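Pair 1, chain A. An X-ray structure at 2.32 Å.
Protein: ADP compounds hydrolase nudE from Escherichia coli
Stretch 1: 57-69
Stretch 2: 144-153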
# COMPACT_ATOMS: atom_id res chain seq x y z
N ILE A 57 -1.44 -21.27 5.00
CA ILE A 57 -1.65 -22.28 3.97
C ILE A 57 -1.93 -23.61 4.67
O ILE A 57 -1.14 -23.98 5.55
CB ILE A 57 -0.40 -22.47 3.09
CG1 ILE A 57 -0.05 -21.17 2.38
CG2 ILE A 57 -0.62 -23.61 2.10
CD1 ILE A 57 1.22 -21.12 1.60
N VAL A 58 -3.06 -24.24 4.39
CA VAL A 58 -3.41 -25.54 4.96
C VAL A 58 -4.09 -26.38 3.87
O VAL A 58 -4.88 -25.86 3.09
CB VAL A 58 -4.26 -25.47 6.22
CG1 VAL A 58 -5.39 -24.48 6.10
CG2 VAL A 58 -4.85 -26.86 6.59
N ASP A 59 -3.67 -27.63 3.70
CA ASP A 59 -4.25 -28.52 2.70
C ASP A 59 -4.41 -27.85 1.34
O ASP A 59 -5.51 -27.78 0.76
CB ASP A 59 -5.61 -29.05 3.18
CG ASP A 59 -5.53 -29.86 4.46
OD1 ASP A 59 -4.55 -30.62 4.64
OD2 ASP A 59 -6.45 -29.74 5.30
N ASP A 60 -3.34 -27.30 0.81
CA ASP A 60 -3.31 -26.63 -0.47
C ASP A 60 -4.28 -25.49 -0.66
O ASP A 60 -4.68 -25.16 -1.78
CB ASP A 60 -3.48 -27.69 -1.59
CG ASP A 60 -2.10 -28.32 -1.82
OD1 ASP A 60 -1.82 -29.31 -1.12
OD2 ASP A 60 -1.34 -27.77 -2.64
N HIS A 61 -4.69 -24.83 0.42
CA HIS A 61 -5.58 -23.70 0.35
C HIS A 61 -4.98 -22.55 1.20
O HIS A 61 -4.24 -22.74 2.14
CB HIS A 61 -6.99 -23.97 0.89
CG HIS A 61 -7.85 -24.81 -0.00
ND1 HIS A 61 -7.57 -26.15 -0.26
CD2 HIS A 61 -8.98 -24.53 -0.71
CE1 HIS A 61 -8.48 -26.63 -1.09
NE2 HIS A 61 -9.35 -25.67 -1.36
N LEU A 62 -5.29 -21.35 0.75
CA LEU A 62 -4.95 -20.14 1.49
C LEU A 62 -6.11 -19.97 2.49
O LEU A 62 -7.21 -20.45 2.17
CB LEU A 62 -5.03 -18.95 0.55
CG LEU A 62 -3.80 -18.25 0.03
CD1 LEU A 62 -2.54 -19.07 0.13
CD2 LEU A 62 -4.02 -17.77 -1.40
N ILE A 63 -5.88 -19.37 3.63
CA ILE A 63 -6.96 -19.10 4.57
C ILE A 63 -7.13 -17.56 4.55
O ILE A 63 -6.20 -16.88 4.99
CB ILE A 63 -6.74 -19.49 6.03
CG1 ILE A 63 -6.44 -20.98 6.21
CG2 ILE A 63 -7.99 -19.11 6.83
CD1 ILE A 63 -7.49 -21.90 5.65
N LEU A 64 -8.23 -17.07 4.02
CA LEU A 64 -8.46 -15.62 3.95
C LEU A 64 -9.52 -15.27 4.99
O LEU A 64 -10.20 -16.19 5.44
CB LEU A 64 -9.06 -15.22 2.61
CG LEU A 64 -8.28 -15.40 1.31
CD1 LEU A 64 -7.01 -14.56 1.31
CD2 LEU A 64 -7.96 -16.84 1.01
N ILE A 65 -9.67 -13.99 5.32
CA ILE A 65 -10.70 -13.57 6.23
C ILE A 65 -11.49 -12.39 5.66
O ILE A 65 -11.00 -11.69 4.78
CB ILE A 65 -10.18 -13.18 7.63
CG1 ILE A 65 -9.03 -12.17 7.49
CG2 ILE A 65 -9.72 -14.40 8.42
CD1 ILE A 65 -8.80 -11.33 8.71
N ARG A 66 -12.72 -12.21 6.13
CA ARG A 66 -13.57 -11.10 5.73
C ARG A 66 -13.59 -10.15 6.93
O ARG A 66 -13.77 -10.59 8.06
CB ARG A 66 -14.95 -11.56 5.30
CG ARG A 66 -14.92 -12.47 4.07
CD ARG A 66 -16.31 -12.91 3.63
NE ARG A 66 -16.22 -13.73 2.42
CZ ARG A 66 -15.99 -13.33 1.19
NH1 ARG A 66 -15.92 -14.24 0.20
NH2 ARG A 66 -15.84 -12.03 0.88
N GLU A 67 -13.32 -8.87 6.70
CA GLU A 67 -13.22 -7.92 7.81
C GLU A 67 -13.73 -6.55 7.42
O GLU A 67 -13.42 -6.01 6.35
CB GLU A 67 -11.71 -7.84 8.20
CG GLU A 67 -11.44 -6.96 9.40
CD GLU A 67 -10.09 -7.25 10.06
OE1 GLU A 67 -9.95 -7.04 11.28
OE2 GLU A 67 -9.16 -7.70 9.36
N TYR A 68 -14.53 -5.97 8.32
CA TYR A 68 -15.10 -4.67 8.04
C TYR A 68 -14.02 -3.58 8.01
O TYR A 68 -13.10 -3.58 8.81
CB TYR A 68 -16.22 -4.32 9.02
CG TYR A 68 -16.89 -3.00 8.75
CD1 TYR A 68 -16.56 -1.88 9.50
CD2 TYR A 68 -17.83 -2.85 7.74
CE1 TYR A 68 -17.16 -0.66 9.27
CE2 TYR A 68 -18.46 -1.64 7.51
CZ TYR A 68 -18.12 -0.55 8.28
OH TYR A 68 -18.72 0.67 8.05
N ALA A 69 -14.18 -2.66 7.08
CA ALA A 69 -13.28 -1.53 6.90
C ALA A 69 -14.13 -0.26 6.86
O ALA A 69 -14.91 -0.05 5.93
CB ALA A 69 -12.53 -1.71 5.57
N PRO A 144 -14.62 -6.72 17.13
CA PRO A 144 -15.98 -6.56 17.59
C PRO A 144 -16.88 -7.67 17.08
O PRO A 144 -17.95 -7.91 17.63
CB PRO A 144 -16.41 -5.22 17.03
CG PRO A 144 -15.53 -4.97 15.85
CD PRO A 144 -14.26 -5.75 16.08
N GLU A 145 -16.49 -8.31 15.97
CA GLU A 145 -17.32 -9.39 15.44
C GLU A 145 -16.41 -10.46 14.86
O GLU A 145 -15.25 -10.16 14.56
CB GLU A 145 -18.33 -8.87 14.42
CG GLU A 145 -17.76 -8.31 13.15
CD GLU A 145 -18.70 -7.74 12.12
OE1 GLU A 145 -19.95 -7.83 12.18
OE2 GLU A 145 -18.16 -7.14 11.16
N PRO A 146 -16.88 -11.68 14.78
CA PRO A 146 -16.11 -12.78 14.23
C PRO A 146 -15.66 -12.49 12.80
O PRO A 146 -16.30 -11.74 12.06
CB PRO A 146 -17.03 -13.98 14.31
CG PRO A 146 -18.15 -13.60 15.21
CD PRO A 146 -18.26 -12.10 15.16
N LEU A 147 -14.51 -13.02 12.42
CA LEU A 147 -13.97 -12.86 11.08
C LEU A 147 -14.20 -14.12 10.26
O LEU A 147 -13.55 -15.14 10.49
CB LEU A 147 -12.46 -12.55 11.20
CG LEU A 147 -12.14 -11.37 12.12
CD1 LEU A 147 -10.67 -11.32 12.50
CD2 LEU A 147 -12.59 -10.06 11.48
N PRO A 148 -15.16 -14.10 9.36
CA PRO A 148 -15.47 -15.27 8.55
C PRO A 148 -14.23 -15.66 7.75
O PRO A 148 -13.52 -14.78 7.26
CB PRO A 148 -16.62 -14.86 7.66
CG PRO A 148 -17.18 -13.62 8.26
CD PRO A 148 -16.04 -12.96 9.02
N GLN A 149 -13.94 -16.95 7.71
CA GLN A 149 -12.81 -17.51 7.01
C GLN A 149 -13.20 -18.00 5.62
O GLN A 149 -14.34 -18.40 5.37
CB GLN A 149 -12.23 -18.71 7.81
CG GLN A 149 -11.48 -18.25 9.05
CD GLN A 149 -11.04 -19.36 9.96
OE1 GLN A 149 -10.53 -20.38 9.50
NE2 GLN A 149 -11.20 -19.15 11.27
N VAL A 150 -12.27 -17.84 4.68
CA VAL A 150 -12.49 -18.29 3.30
C VAL A 150 -11.30 -19.14 2.85
O VAL A 150 -10.15 -18.67 2.88
CB VAL A 150 -12.69 -17.15 2.31
CG1 VAL A 150 -12.94 -17.71 0.90
CG2 VAL A 150 -13.85 -16.24 2.69
N ARG A 151 -11.55 -20.39 2.50
CA ARG A 151 -10.50 -21.28 2.01
C ARG A 151 -10.38 -21.07 0.49
O ARG A 151 -11.39 -21.12 -0.21
CB ARG A 151 -10.81 -22.73 2.36
CG ARG A 151 -10.34 -23.04 3.78
CD ARG A 151 -11.06 -24.25 4.37
NE ARG A 151 -10.15 -25.01 5.23
CZ ARG A 151 -9.64 -24.58 6.38
NH1 ARG A 151 -9.93 -23.38 6.87
NH2 ARG A 151 -8.82 -25.38 7.05
N TRP A 152 -9.19 -20.74 0.03
CA TRP A 152 -8.95 -20.45 -1.38
C TRP A 152 -7.80 -21.30 -1.90
O TRP A 152 -6.69 -21.23 -1.38
CB TRP A 152 -8.59 -18.95 -1.52
CG TRP A 152 -8.81 -18.44 -2.91
CD1 TRP A 152 -8.01 -18.65 -4.01
CD2 TRP A 152 -9.89 -17.62 -3.33
NE1 TRP A 152 -8.54 -18.00 -5.10
CE2 TRP A 152 -9.70 -17.36 -4.70
CE3 TRP A 152 -11.01 -17.07 -2.68
CZ2 TRP A 152 -10.60 -16.58 -5.44
CZ3 TRP A 152 -11.91 -16.29 -3.41
CH2 TRP A 152 -11.68 -16.07 -4.79
N PRO A 153 -8.09 -22.10 -2.92
CA PRO A 153 -7.11 -23.01 -3.47
C PRO A 153 -5.90 -22.30 -4.04
O PRO A 153 -6.03 -21.37 -4.83
CB PRO A 153 -7.84 -23.81 -4.52
CG PRO A 153 -9.23 -23.32 -4.58
CD PRO A 153 -9.41 -22.22 -3.57
O HOH W 1 -15.80 -9.78 9.66
O HOH W 2 -15.41 -7.32 10.69

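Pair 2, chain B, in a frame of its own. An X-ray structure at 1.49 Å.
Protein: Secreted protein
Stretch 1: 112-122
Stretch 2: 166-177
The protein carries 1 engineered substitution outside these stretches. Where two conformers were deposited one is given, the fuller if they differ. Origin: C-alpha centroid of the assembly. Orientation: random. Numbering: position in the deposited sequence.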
# COMPACT_ATOMS: atom_id res chain seq x y z
N GLY B 112 -9.37 8.51 -21.46
CA GLY B 112 -9.22 9.16 -20.19
C GLY B 112 -8.90 10.62 -20.34
O GLY B 112 -9.01 11.16 -21.45
N LEU B 113 -8.49 11.28 -19.26
CA LEU B 113 -8.23 12.71 -19.32
C LEU B 113 -6.83 13.04 -19.78
O LEU B 113 -5.85 12.48 -19.30
CB LEU B 113 -8.55 13.41 -18.00
CG LEU B 113 -10.02 13.32 -17.60
CD1 LEU B 113 -10.20 13.96 -16.24
CD2 LEU B 113 -10.94 13.95 -18.63
N MET B 114 -6.75 13.93 -20.77
CA MET B 114 -5.50 14.55 -21.18
C MET B 114 -5.39 15.92 -20.54
O MET B 114 -6.34 16.73 -20.63
CB MET B 114 -5.53 14.72 -22.70
CG MET B 114 -4.27 15.27 -23.33
SD MET B 114 -2.87 14.15 -23.23
CE MET B 114 -3.47 12.72 -24.11
N VAL B 115 -4.27 16.19 -19.89
CA VAL B 115 -4.02 17.53 -19.34
C VAL B 115 -3.18 18.25 -20.36
O VAL B 115 -2.02 17.95 -20.54
CB VAL B 115 -3.32 17.48 -17.99
CG1 VAL B 115 -3.05 18.90 -17.47
CG2 VAL B 115 -4.15 16.66 -17.04
N VAL B 116 -3.77 19.23 -21.05
CA VAL B 116 -3.03 19.96 -22.06
C VAL B 116 -2.34 21.12 -21.37
O VAL B 116 -2.97 21.84 -20.58
CB VAL B 116 -3.94 20.44 -23.20
CG1 VAL B 116 -3.13 21.10 -24.31
CG2 VAL B 116 -4.84 19.31 -23.73
N HIS B 117 -1.08 21.30 -21.71
CA HIS B 117 -0.19 22.33 -21.18
C HIS B 117 0.02 23.39 -22.24
O HIS B 117 0.26 23.07 -23.37
CB HIS B 117 1.16 21.73 -20.83
CG HIS B 117 1.17 20.92 -19.59
ND1 HIS B 117 0.40 19.79 -19.44
CD2 HIS B 117 1.87 21.05 -18.44
CE1 HIS B 117 0.61 19.27 -18.25
NE2 HIS B 117 1.50 20.00 -17.63
N ASN B 118 -0.11 24.67 -21.85
CA ASN B 118 0.20 25.79 -22.73
C ASN B 118 1.27 26.63 -22.04
O ASN B 118 1.01 27.25 -21.01
CB ASN B 118 -1.06 26.60 -22.97
CG ASN B 118 -0.80 27.85 -23.79
OD1 ASN B 118 0.22 27.99 -24.46
ND2 ASN B 118 -1.77 28.77 -23.76
N GLU B 119 2.48 26.61 -22.62
CA GLU B 119 3.61 27.38 -22.11
C GLU B 119 3.61 28.83 -22.59
O GLU B 119 4.46 29.59 -22.20
CB GLU B 119 4.92 26.72 -22.52
CG GLU B 119 5.06 25.30 -21.98
CD GLU B 119 6.46 24.75 -22.13
OE1 GLU B 119 7.23 25.25 -22.97
OE2 GLU B 119 6.77 23.79 -21.39
N ASN B 120 2.67 29.19 -23.46
CA ASN B 120 2.59 30.57 -24.02
C ASN B 120 1.83 31.50 -23.07
O ASN B 120 0.65 31.33 -22.87
CB ASN B 120 1.93 30.55 -25.39
CG ASN B 120 2.17 31.85 -26.17
OD1 ASN B 120 2.48 32.86 -25.57
ND2 ASN B 120 2.06 31.81 -27.48
N PRO B 121 2.52 32.51 -22.49
CA PRO B 121 1.84 33.48 -21.61
C PRO B 121 1.02 34.54 -22.34
O PRO B 121 0.24 35.24 -21.68
CB PRO B 121 3.00 34.13 -20.86
CG PRO B 121 4.11 34.11 -21.86
CD PRO B 121 3.96 32.83 -22.64
N ASP B 122 1.17 34.64 -23.65
CA ASP B 122 0.55 35.71 -24.47
C ASP B 122 -0.83 35.37 -25.01
O ASP B 122 -1.60 36.28 -25.37
CB ASP B 122 1.45 36.04 -25.68
CG ASP B 122 2.85 36.54 -25.28
OD1 ASP B 122 3.10 36.84 -24.10
OD2 ASP B 122 3.72 36.63 -26.18
N ARG B 166 8.87 33.24 -13.61
CA ARG B 166 8.63 32.20 -14.62
C ARG B 166 7.17 32.25 -15.08
O ARG B 166 6.35 33.01 -14.53
CB ARG B 166 8.90 30.80 -14.03
CG ARG B 166 7.93 30.45 -12.91
CD ARG B 166 8.10 29.06 -12.33
NE ARG B 166 7.05 28.84 -11.32
CZ ARG B 166 7.07 29.34 -10.08
NH1 ARG B 166 8.08 30.09 -9.65
NH2 ARG B 166 6.05 29.08 -9.26
N ASN B 167 6.87 31.39 -16.06
CA ASN B 167 5.50 31.09 -16.49
C ASN B 167 5.05 29.73 -16.00
O ASN B 167 5.68 28.72 -16.33
CB ASN B 167 5.45 31.07 -18.02
CG ASN B 167 5.82 32.40 -18.63
OD1 ASN B 167 5.42 33.45 -18.12
ND2 ASN B 167 6.57 32.36 -19.73
N ASP B 168 3.97 29.71 -15.22
CA ASP B 168 3.23 28.48 -14.93
C ASP B 168 2.34 28.17 -16.12
O ASP B 168 1.51 29.00 -16.50
CB ASP B 168 2.34 28.66 -13.69
CG ASP B 168 3.12 28.56 -12.39
OD1 ASP B 168 4.32 28.22 -12.42
OD2 ASP B 168 2.50 28.81 -11.33
N PRO B 169 2.49 26.96 -16.71
CA PRO B 169 1.71 26.72 -17.93
C PRO B 169 0.23 26.73 -17.66
O PRO B 169 -0.20 26.35 -16.58
CB PRO B 169 2.18 25.33 -18.39
CG PRO B 169 2.74 24.68 -17.17
CD PRO B 169 3.33 25.80 -16.35
N GLY B 170 -0.54 27.20 -18.62
CA GLY B 170 -1.97 27.04 -18.55
C GLY B 170 -2.28 25.55 -18.73
O GLY B 170 -1.59 24.85 -19.49
N LEU B 171 -3.34 25.11 -18.05
CA LEU B 171 -3.74 23.70 -18.01
C LEU B 171 -5.18 23.58 -18.40
O LEU B 171 -6.05 24.29 -17.84
CB LEU B 171 -3.52 23.13 -16.61
CG LEU B 171 -2.11 23.16 -16.02
CD1 LEU B 171 -2.07 22.61 -14.60
CD2 LEU B 171 -1.10 22.42 -16.88
N GLY B 172 -5.46 22.71 -19.35
CA GLY B 172 -6.80 22.42 -19.79
C GLY B 172 -7.00 20.92 -19.90
O GLY B 172 -6.29 20.27 -20.65
N ARG B 173 -7.97 20.39 -19.18
CA ARG B 173 -8.29 18.97 -19.24
C ARG B 173 -9.32 18.65 -20.28
O ARG B 173 -10.33 19.34 -20.40
CB ARG B 173 -8.77 18.48 -17.88
CG ARG B 173 -7.74 18.74 -16.81
CD ARG B 173 -7.95 18.00 -15.52
NE ARG B 173 -9.35 17.87 -15.17
CZ ARG B 173 -9.84 17.01 -14.27
NH1 ARG B 173 -9.03 16.20 -13.55
NH2 ARG B 173 -11.15 16.99 -14.06
N ILE B 174 -9.11 17.56 -21.01
CA ILE B 174 -10.04 17.10 -22.02
C ILE B 174 -10.04 15.57 -22.13
O ILE B 174 -8.98 14.93 -22.11
CB ILE B 174 -9.72 17.77 -23.36
CG1 ILE B 174 -10.81 17.53 -24.39
CG2 ILE B 174 -8.35 17.36 -23.91
CD1 ILE B 174 -12.12 18.23 -24.02
N TYR B 175 -11.22 14.98 -22.26
CA TYR B 175 -11.33 13.56 -22.47
C TYR B 175 -10.82 13.24 -23.88
O TYR B 175 -11.21 13.89 -24.87
CB TYR B 175 -12.79 13.08 -22.27
CG TYR B 175 -12.97 11.63 -22.59
CD1 TYR B 175 -12.55 10.62 -21.70
CD2 TYR B 175 -13.53 11.22 -23.80
CE1 TYR B 175 -12.70 9.30 -21.99
CE2 TYR B 175 -13.68 9.87 -24.10
CZ TYR B 175 -13.26 8.91 -23.21
OH TYR B 175 -13.37 7.60 -23.50
N VAL B 176 -9.99 12.22 -23.97
CA VAL B 176 -9.52 11.67 -25.21
C VAL B 176 -9.78 10.19 -25.28
O VAL B 176 -9.89 9.51 -24.26
CB VAL B 176 -8.04 12.00 -25.50
CG1 VAL B 176 -7.83 13.49 -25.50
CG2 VAL B 176 -7.12 11.30 -24.50
N GLU B 177 -9.92 9.66 -26.49
CA GLU B 177 -10.26 8.28 -26.70
C GLU B 177 -9.55 7.71 -27.92
O GLU B 177 -9.39 8.43 -28.92
CB GLU B 177 -11.76 8.22 -26.90
CG GLU B 177 -12.39 6.85 -26.91
CD GLU B 177 -13.90 6.98 -26.87
OE1 GLU B 177 -14.45 7.10 -25.77
OE2 GLU B 177 -14.52 6.95 -27.97

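Both pairs are two antiparallel strands joined edge to edge, and 14 central residues superpose with an RMSD of 0.7 Å. The strand directions differ by 152° in pair 1 and 136° in pair 2. The register is the same: A:Leu62 opposite A:Trp152 matches B:Met114 opposite B:Ile174, and A:Leu64 opposite A:Val150 matches B:Val116 opposite B:Gly172. Each of these rungs is closed by two backbone hydrogen bonds, such as A:Leu64 N to A:Val150 O at 2.7 Å and B:Val116 N to B:Gly172 O at 2.8 Å. One rung further, the ladders diverge. A:Pro148 has no amide hydrogen, so it can only accept, from A:Arg66 N to A:Pro148 O at 2.9 Å; its match B:Gly170 both accepts from and donates to B:Asn118.

The closest backbone match is A:Arg151 with B:Arg173, the same residue in both pairs, whose CA atoms fall 0.1 Å apart after superposition. In each pair the guanidinium lies with one face against an aliphatic methyl, but the methyl comes from a different rung. In pair 1 it is the directly opposite residue, A:Ile63 CD1 lying 3.1 Å from A:Arg151 NH1. In pair 2 the matched B:Val115 is shorter, and B:Leu113, one rung along on the same face, supplies the cover, its CD1 3.6 Å from B:Arg173 CZ.

On the face of A:Leu62 and A:Leu64, pair 1 packs along a diagonal, with A:Leu64 CD2 3.4 Å from A:Trp152 CB, while A:Val150 CG2 meets A:Arg66 NE at 3.5 Å. Pair 2 has glycine at the A:Val150 position, yet keeps the diagonal: B:Val116 CG2 reaches B:Ile174 CG2 at 4.0 Å. The cross-strand pair A:Leu64 CB to A:Val150 CB, 4.1 Å, therefore has no side-chain counterpart.

On the other face the histidine sits at a different position in each pair. A:His61 lays its ring over A:Pro153, whose CA is 4.0 Å from the centroid of the A:His61 ring, and anchors itself through A:His61 ND1 to A:Asp59 O at 2.8 Å. Pair 2 puts leucine at that position and its histidine at the match of A:Ile65: B:Leu171 CD2 sits 3.6 Å from the centroid of the B:His117 ring, only 10° off the normal. The corresponding A:Ile65 and A:Gln149 touch loosely, CG2 of the former 4.3 Å from CG of the latter.

The main-chain pairing and the register are shared, while the side chains that fill each face come from the opposite residue or from a diagonal neighbour.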